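Long-range contact in porin protein associated with imipenem resistance (PDB 4FUV), which spans the outer membrane of Acinetobacter baumannii as an eight-stranded beta-barrel and is associated with ornithine and imipenem transport: residues N74-A86 against W91-Y103. Numbering follows the deposited sequence.
Sequences NVYLNAEIRPWGA and WAQGLYVAAGAAY. With C8E ((hydroxyethyloxy)tri(ethyloxy)octane), chain E; C8E ((hydroxyethyloxy)tri(ethyloxy)octane), chain H; C8E ((hydroxyethyloxy)tri(ethyloxy)octane), chain C.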
loop_
_atom_site.group_PDB
_atom_site.type_symbol
_atom_site.label_atom_id
_atom_site.label_comp_id
_atom_site.label_asym_id
_atom_site.label_seq_id
_atom_site.Cartn_x
_atom_site.Cartn_y
_atom_site.Cartn_z
ATOM N N ASN A 74 20.200 -25.833 -9.490
ATOM C CA ASN A 74 19.260 -26.259 -10.506
ATOM C C ASN A 74 19.909 -26.338 -11.887
ATOM O O ASN A 74 20.688 -25.456 -12.258
ATOM C CB ASN A 74 18.118 -25.258 -10.546
ATOM C CG ASN A 74 17.518 -25.025 -9.176
ATOM O OD1 ASN A 74 17.071 -25.961 -8.518
ATOM N ND2 ASN A 74 17.522 -23.776 -8.734
ATOM N N VAL A 75 19.592 -27.400 -12.626
ATOM C CA VAL A 75 19.983 -27.524 -14.031
ATOM C C VAL A 75 18.715 -27.631 -14.866
ATOM O O VAL A 75 17.850 -28.453 -14.569
ATOM C CB VAL A 75 20.812 -28.804 -14.298
ATOM C CG1 VAL A 75 21.164 -28.913 -15.783
ATOM C CG2 VAL A 75 22.056 -28.834 -13.448
ATOM N N TYR A 76 18.610 -26.838 -15.927
ATOM C CA TYR A 76 17.383 -26.859 -16.723
ATOM C C TYR A 76 17.605 -26.942 -18.224
ATOM O O TYR A 76 18.611 -26.451 -18.769
ATOM C CB TYR A 76 16.481 -25.666 -16.371
ATOM C CG TYR A 76 17.040 -24.304 -16.785
ATOM C CD1 TYR A 76 16.811 -23.792 -18.067
ATOM C CD2 TYR A 76 17.769 -23.525 -15.896
ATOM C CE1 TYR A 76 17.312 -22.550 -18.453
ATOM C CE2 TYR A 76 18.285 -22.284 -16.270
ATOM C CZ TYR A 76 18.033 -21.794 -17.560
ATOM O OH TYR A 76 18.511 -20.567 -17.976
ATOM N N LEU A 77 16.657 -27.574 -18.893
ATOM C CA LEU A 77 16.656 -27.609 -20.349
ATOM C C LEU A 77 15.276 -27.183 -20.845
ATOM O O LEU A 77 14.270 -27.857 -20.577
ATOM C CB LEU A 77 16.997 -29.003 -20.854
ATOM C CG LEU A 77 17.018 -29.137 -22.372
ATOM C CD1 LEU A 77 18.090 -28.218 -22.969
ATOM C CD2 LEU A 77 17.255 -30.581 -22.769
ATOM N N ASN A 78 15.228 -26.051 -21.536
ATOM C CA ASN A 78 13.969 -25.546 -22.080
ATOM C C ASN A 78 13.967 -25.425 -23.586
ATOM O O ASN A 78 14.954 -24.984 -24.186
ATOM C CB ASN A 78 13.627 -24.169 -21.498
ATOM C CG ASN A 78 13.344 -24.230 -20.027
ATOM O OD1 ASN A 78 12.787 -25.205 -19.554
ATOM N ND2 ASN A 78 13.730 -23.188 -19.293
ATOM N N ALA A 79 12.846 -25.801 -24.186
ATOM C CA ALA A 79 12.524 -25.355 -25.546
ATOM C C ALA A 79 11.937 -23.953 -25.449
ATOM O O ALA A 79 11.127 -23.674 -24.553
ATOM C CB ALA A 79 11.520 -26.296 -26.186
ATOM N N GLU A 80 12.337 -23.065 -26.354
ATOM C CA GLU A 80 11.711 -21.750 -26.436
ATOM C C GLU A 80 11.007 -21.569 -27.787
ATOM O O GLU A 80 11.613 -21.691 -28.852
ATOM C CB GLU A 80 12.734 -20.629 -26.201
ATOM C CG GLU A 80 13.545 -20.801 -24.913
ATOM C CD GLU A 80 14.435 -19.603 -24.618
ATOM O OE1 GLU A 80 14.757 -18.835 -25.557
ATOM O OE2 GLU A 80 14.807 -19.427 -23.440
ATOM N N ILE A 81 9.721 -21.278 -27.727
ATOM C CA ILE A 81 8.930 -21.120 -28.933
ATOM C C ILE A 81 8.547 -19.662 -29.125
ATOM O O ILE A 81 7.892 -19.061 -28.275
ATOM C CB ILE A 81 7.664 -22.007 -28.917
ATOM C CG1 ILE A 81 8.051 -23.487 -28.971
ATOM C CG2 ILE A 81 6.756 -21.665 -30.131
ATOM C CD1 ILE A 81 8.142 -24.176 -27.643
ATOM N N ARG A 82 8.963 -19.106 -30.261
ATOM C CA ARG A 82 8.693 -17.711 -30.588
ATOM C C ARG A 82 7.658 -17.631 -31.704
ATOM O O ARG A 82 7.993 -17.879 -32.860
ATOM C CB ARG A 82 9.995 -17.023 -31.024
ATOM C CG ARG A 82 11.003 -16.834 -29.904
ATOM C CD ARG A 82 12.364 -16.282 -30.427
ATOM N NE ARG A 82 13.057 -15.515 -29.393
ATOM C CZ ARG A 82 13.600 -16.053 -28.297
ATOM N NH1 ARG A 82 13.559 -17.369 -28.094
ATOM N NH2 ARG A 82 14.207 -15.275 -27.412
ATOM N N PRO A 83 6.393 -17.319 -31.356
ATOM C CA PRO A 83 5.332 -17.278 -32.378
ATOM C C PRO A 83 5.629 -16.256 -33.477
ATOM O O PRO A 83 5.198 -16.443 -34.607
ATOM C CB PRO A 83 4.074 -16.884 -31.577
ATOM C CG PRO A 83 4.344 -17.436 -30.186
ATOM C CD PRO A 83 5.848 -17.208 -29.988
ATOM N N TRP A 84 6.388 -15.214 -33.152
ATOM C CA TRP A 84 6.756 -14.199 -34.123
ATOM C C TRP A 84 8.269 -14.189 -34.383
ATOM O O TRP A 84 8.882 -13.142 -34.623
ATOM C CB TRP A 84 6.255 -12.837 -33.648
ATOM C CG TRP A 84 4.784 -12.864 -33.318
ATOM C CD1 TRP A 84 3.734 -12.699 -34.189
ATOM C CD2 TRP A 84 4.186 -13.107 -32.045
ATOM N NE1 TRP A 84 2.538 -12.792 -33.528
ATOM C CE2 TRP A 84 2.801 -13.046 -32.198
ATOM C CE3 TRP A 84 4.725 -13.351 -30.773
ATOM C CZ2 TRP A 84 1.920 -13.234 -31.143
ATOM C CZ3 TRP A 84 3.851 -13.534 -29.728
ATOM C CH2 TRP A 84 2.466 -13.474 -29.915
ATOM N N GLY A 85 8.846 -15.385 -34.379
ATOM C CA GLY A 85 10.282 -15.557 -34.430
ATOM C C GLY A 85 10.995 -14.987 -35.636
ATOM O O GLY A 85 12.181 -14.651 -35.533
ATOM N N ALA A 86 10.295 -14.882 -36.769
ATOM C CA ALA A 86 10.924 -14.414 -38.009
ATOM C C ALA A 86 10.737 -12.916 -38.201
ATOM O O ALA A 86 11.189 -12.351 -39.203
ATOM C CB ALA A 86 10.385 -15.184 -39.234
ATOM N N TRP A 91 10.329 -6.264 -30.396
ATOM C CA TRP A 91 9.395 -6.689 -29.353
ATOM C C TRP A 91 8.764 -8.026 -29.717
ATOM O O TRP A 91 8.747 -8.959 -28.908
ATOM C CB TRP A 91 8.337 -5.613 -29.117
ATOM C CG TRP A 91 8.936 -4.253 -29.081
ATOM C CD1 TRP A 91 8.673 -3.218 -29.928
ATOM C CD2 TRP A 91 9.937 -3.778 -28.169
ATOM N NE1 TRP A 91 9.434 -2.125 -29.592
ATOM C CE2 TRP A 91 10.215 -2.444 -28.517
ATOM C CE3 TRP A 91 10.616 -4.356 -27.094
ATOM C CZ2 TRP A 91 11.148 -1.674 -27.820
ATOM C CZ3 TRP A 91 11.537 -3.591 -26.407
ATOM C CH2 TRP A 91 11.797 -2.265 -26.773
ATOM N N ALA A 92 8.279 -8.132 -30.951
ATOM C CA ALA A 92 7.643 -9.362 -31.418
ATOM C C ALA A 92 8.588 -10.567 -31.400
ATOM O O ALA A 92 8.202 -11.640 -30.953
ATOM C CB ALA A 92 7.071 -9.176 -32.800
ATOM N N GLN A 93 9.804 -10.392 -31.911
ATOM C CA GLN A 93 10.786 -11.487 -31.965
ATOM C C GLN A 93 11.178 -11.979 -30.567
ATOM O O GLN A 93 11.494 -13.163 -30.374
ATOM C CB GLN A 93 12.036 -11.065 -32.753
ATOM C CG GLN A 93 13.033 -12.202 -33.058
ATOM C CD GLN A 93 13.965 -12.515 -31.888
ATOM O OE1 GLN A 93 14.176 -11.675 -31.005
ATOM N NE2 GLN A 93 14.516 -13.733 -31.870
ATOM N N GLY A 94 11.139 -11.069 -29.599
ATOM C CA GLY A 94 11.556 -11.370 -28.235
ATOM C C GLY A 94 10.557 -12.145 -27.395
ATOM O O GLY A 94 10.895 -12.637 -26.303
ATOM N N LEU A 95 9.326 -12.275 -27.883
ATOM C CA LEU A 95 8.293 -12.967 -27.101
ATOM C C LEU A 95 8.356 -14.497 -27.267
ATOM O O LEU A 95 8.373 -15.015 -28.391
ATOM C CB LEU A 95 6.903 -12.442 -27.473
ATOM C CG LEU A 95 6.598 -10.990 -27.114
ATOM C CD1 LEU A 95 5.326 -10.530 -27.851
ATOM C CD2 LEU A 95 6.414 -10.838 -25.609
ATOM N N TYR A 96 8.395 -15.230 -26.161
ATOM C CA TYR A 96 8.477 -16.680 -26.281
ATOM C C TYR A 96 7.765 -17.441 -25.168
ATOM O O TYR A 96 7.578 -16.927 -24.070
ATOM C CB TYR A 96 9.935 -17.159 -26.383
ATOM C CG TYR A 96 10.791 -16.969 -25.132
ATOM C CD1 TYR A 96 11.458 -15.771 -24.900
ATOM C CD2 TYR A 96 10.956 -18.002 -24.196
ATOM C CE1 TYR A 96 12.263 -15.589 -23.777
ATOM C CE2 TYR A 96 11.761 -17.823 -23.052
ATOM C CZ TYR A 96 12.405 -16.609 -22.860
ATOM O OH TYR A 96 13.187 -16.390 -21.746
ATOM N N VAL A 97 7.376 -18.673 -25.472
ATOM C CA VAL A 97 6.917 -19.600 -24.443
ATOM C C VAL A 97 7.999 -20.647 -24.241
ATOM O O VAL A 97 8.554 -21.191 -25.216
ATOM C CB VAL A 97 5.554 -20.266 -24.801
ATOM C CG1 VAL A 97 5.599 -20.840 -26.181
ATOM C CG2 VAL A 97 5.189 -21.358 -23.785
ATOM N N ALA A 98 8.328 -20.878 -22.979
ATOM C CA ALA A 98 9.330 -21.859 -22.558
ATOM C C ALA A 98 8.650 -23.113 -22.015
ATOM O O ALA A 98 7.753 -23.044 -21.166
ATOM C CB ALA A 98 10.231 -21.257 -21.470
ATOM N N ALA A 99 9.093 -24.263 -22.492
ATOM C CA ALA A 99 8.605 -25.526 -21.984
ATOM C C ALA A 99 9.793 -26.463 -21.873
ATOM O O ALA A 99 10.586 -26.596 -22.800
ATOM C CB ALA A 99 7.579 -26.101 -22.903
ATOM N N GLY A 100 9.909 -27.122 -20.735
ATOM C CA GLY A 100 11.028 -28.020 -20.530
ATOM C C GLY A 100 11.011 -28.685 -19.182
ATOM O O GLY A 100 9.943 -28.986 -18.620
ATOM N N ALA A 101 12.200 -28.916 -18.646
ATOM C CA ALA A 101 12.304 -29.609 -17.377
ATOM C C ALA A 101 13.596 -29.283 -16.650
ATOM O O ALA A 101 14.567 -28.774 -17.226
ATOM C CB ALA A 101 12.182 -31.117 -17.582
ATOM N N ALA A 102 13.633 -29.611 -15.373
ATOM C CA ALA A 102 14.829 -29.301 -14.629
ATOM C C ALA A 102 15.062 -30.267 -13.504
ATOM O O ALA A 102 14.120 -30.881 -12.982
ATOM C CB ALA A 102 14.770 -27.878 -14.113
ATOM N N TYR A 103 16.339 -30.421 -13.169
ATOM C CA TYR A 103 16.743 -30.968 -11.900
ATOM C C TYR A 103 16.693 -29.798 -10.934
ATOM O O TYR A 103 17.294 -28.762 -11.196
ATOM C CB TYR A 103 18.177 -31.503 -12.002
ATOM C CG TYR A 103 18.773 -31.872 -10.676
ATOM C CD1 TYR A 103 19.446 -30.926 -9.899
ATOM C CD2 TYR A 103 18.661 -33.168 -10.186
ATOM C CE1 TYR A 103 19.993 -31.273 -8.668
ATOM C CE2 TYR A 103 19.214 -33.523 -8.968
ATOM C CZ TYR A 103 19.870 -32.576 -8.212
ATOM O OH TYR A 103 20.410 -32.939 -6.995
HETATM C C5 C8E E . 0.306 -17.946 -29.013
HETATM C C6 C8E E . -0.523 -17.244 -30.087
HETATM C C7 C8E E . 0.246 -17.109 -31.393
HETATM C C8 C8E E . -0.205 -15.876 -32.168
HETATM O O9 C8E E . -0.230 -16.169 -33.547
HETATM C C10 C8E E . 0.132 -15.079 -34.372
HETATM C C11 C8E E . -0.760 -13.868 -34.137
HETATM O O12 C8E E . -0.170 -12.812 -34.856
HETATM C C13 C8E E . -0.478 -11.520 -34.389
HETATM C C14 C8E E . 0.451 -10.568 -35.131
HETATM O O15 C8E E . 1.201 -9.769 -34.243
HETATM C C16 C8E E . 2.066 -8.899 -34.948
HETATM C C17 C8E E . 3.477 -9.480 -35.009
HETATM O O18 C8E E . 4.212 -9.014 -36.133
HETATM C C19 C8E E . 4.382 -10.008 -37.128
HETATM C C20 C8E E . 5.257 -11.122 -36.584
HETATM O O21 C8E E . 5.854 -11.862 -37.612
HETATM C C1 C8E H . 0.712 -9.629 -29.948
HETATM C C2 C8E H . 2.223 -9.691 -30.183
HETATM C C3 C8E H . 2.681 -8.553 -31.091
HETATM C C4 C8E H . 3.940 -7.876 -30.559
HETATM C C5 C8E H . 4.556 -6.981 -31.639
HETATM C C6 C8E H . 4.851 -5.588 -31.080
HETATM C C1 C8E C . 25.501 -25.284 -18.896
HETATM C C2 C8E C . 24.859 -26.216 -17.870
HETATM C C3 C8E C . 25.914 -26.913 -17.019
HETATM C C4 C8E C . 25.324 -27.996 -16.118
HETATM C C5 C8E C . 25.671 -27.752 -14.655
HETATM C C6 C8E C . 25.927 -29.031 -13.860
HETATM C C7 C8E C . 25.454 -28.868 -12.416
HETATM C C8 C8E C . 25.632 -30.149 -11.610
HETATM O O9 C8E C . 24.835 -30.111 -10.445
HETATM C C10 C8E C . 23.649 -30.864 -10.571
HETATM O O HOH W 1 14.907 -12.563 -28.631
HETATM O O HOH W 2 8.152 -14.367 -31.037
HETATM O O HOH W 3 13.829 -15.880 -33.828
#
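Four antiparallel hydrogen-bonded pairs, from Val-75 with Tyr-103 to Ile-81 with Val-97, zip together two neighbouring strands of the outer-membrane beta-barrel; a type I turn from Arg-82 to Gly-85 and a short helix join them at an end consistent with the periplasmic side. The bond of Leu-77 N to Ala-101 O, 2.9 Å, is nearly straight (172°). Gly-100, with no CB, brings its CA within 3.2 Å of Leu-77 O. Val-75, Leu-77, Ile-81, Val-97 and alanines 79, 99 and 101 give the detergent-facing surface its membrane-suited apolar character, joined by aromatic Tyr-103; Val-75 CG2 lies 3.6 Å from C7 of C8E chain C.

The inward surface carries polar Tyr-76, Glu-80 and Tyr-96 beside small Ala-98 and Ala-102. The Glu-80 carboxylate stacks over one face of the Tyr-96 ring, planes 23° apart, while its OE2 forms a salt bridge with Arg-22 and the Tyr-96 hydroxyl bonds Glu-167. Arg-82, extended from CG to NE, runs alongside Tyr-96. Arg-82 NH1 forms a salt bridge with Glu-80 OE1 (3.2 Å) in the guanidinium plane; this bridge and the ring alongside restrict its rotation. Arg-82 NE adds a weak bond to Gln-93 O.

At the turn, one water links Trp-84 N, Ala-92 O and Leu-95 O. The Trp-84 indole is sandwiched between Pro-83 CB and C2 of C8E chain H. Like an interfacial tryptophan, it meets an amphiphile edge-on: Trp-84 NE1 donates to ether O12 of C8E chain E, 3.0 Å away.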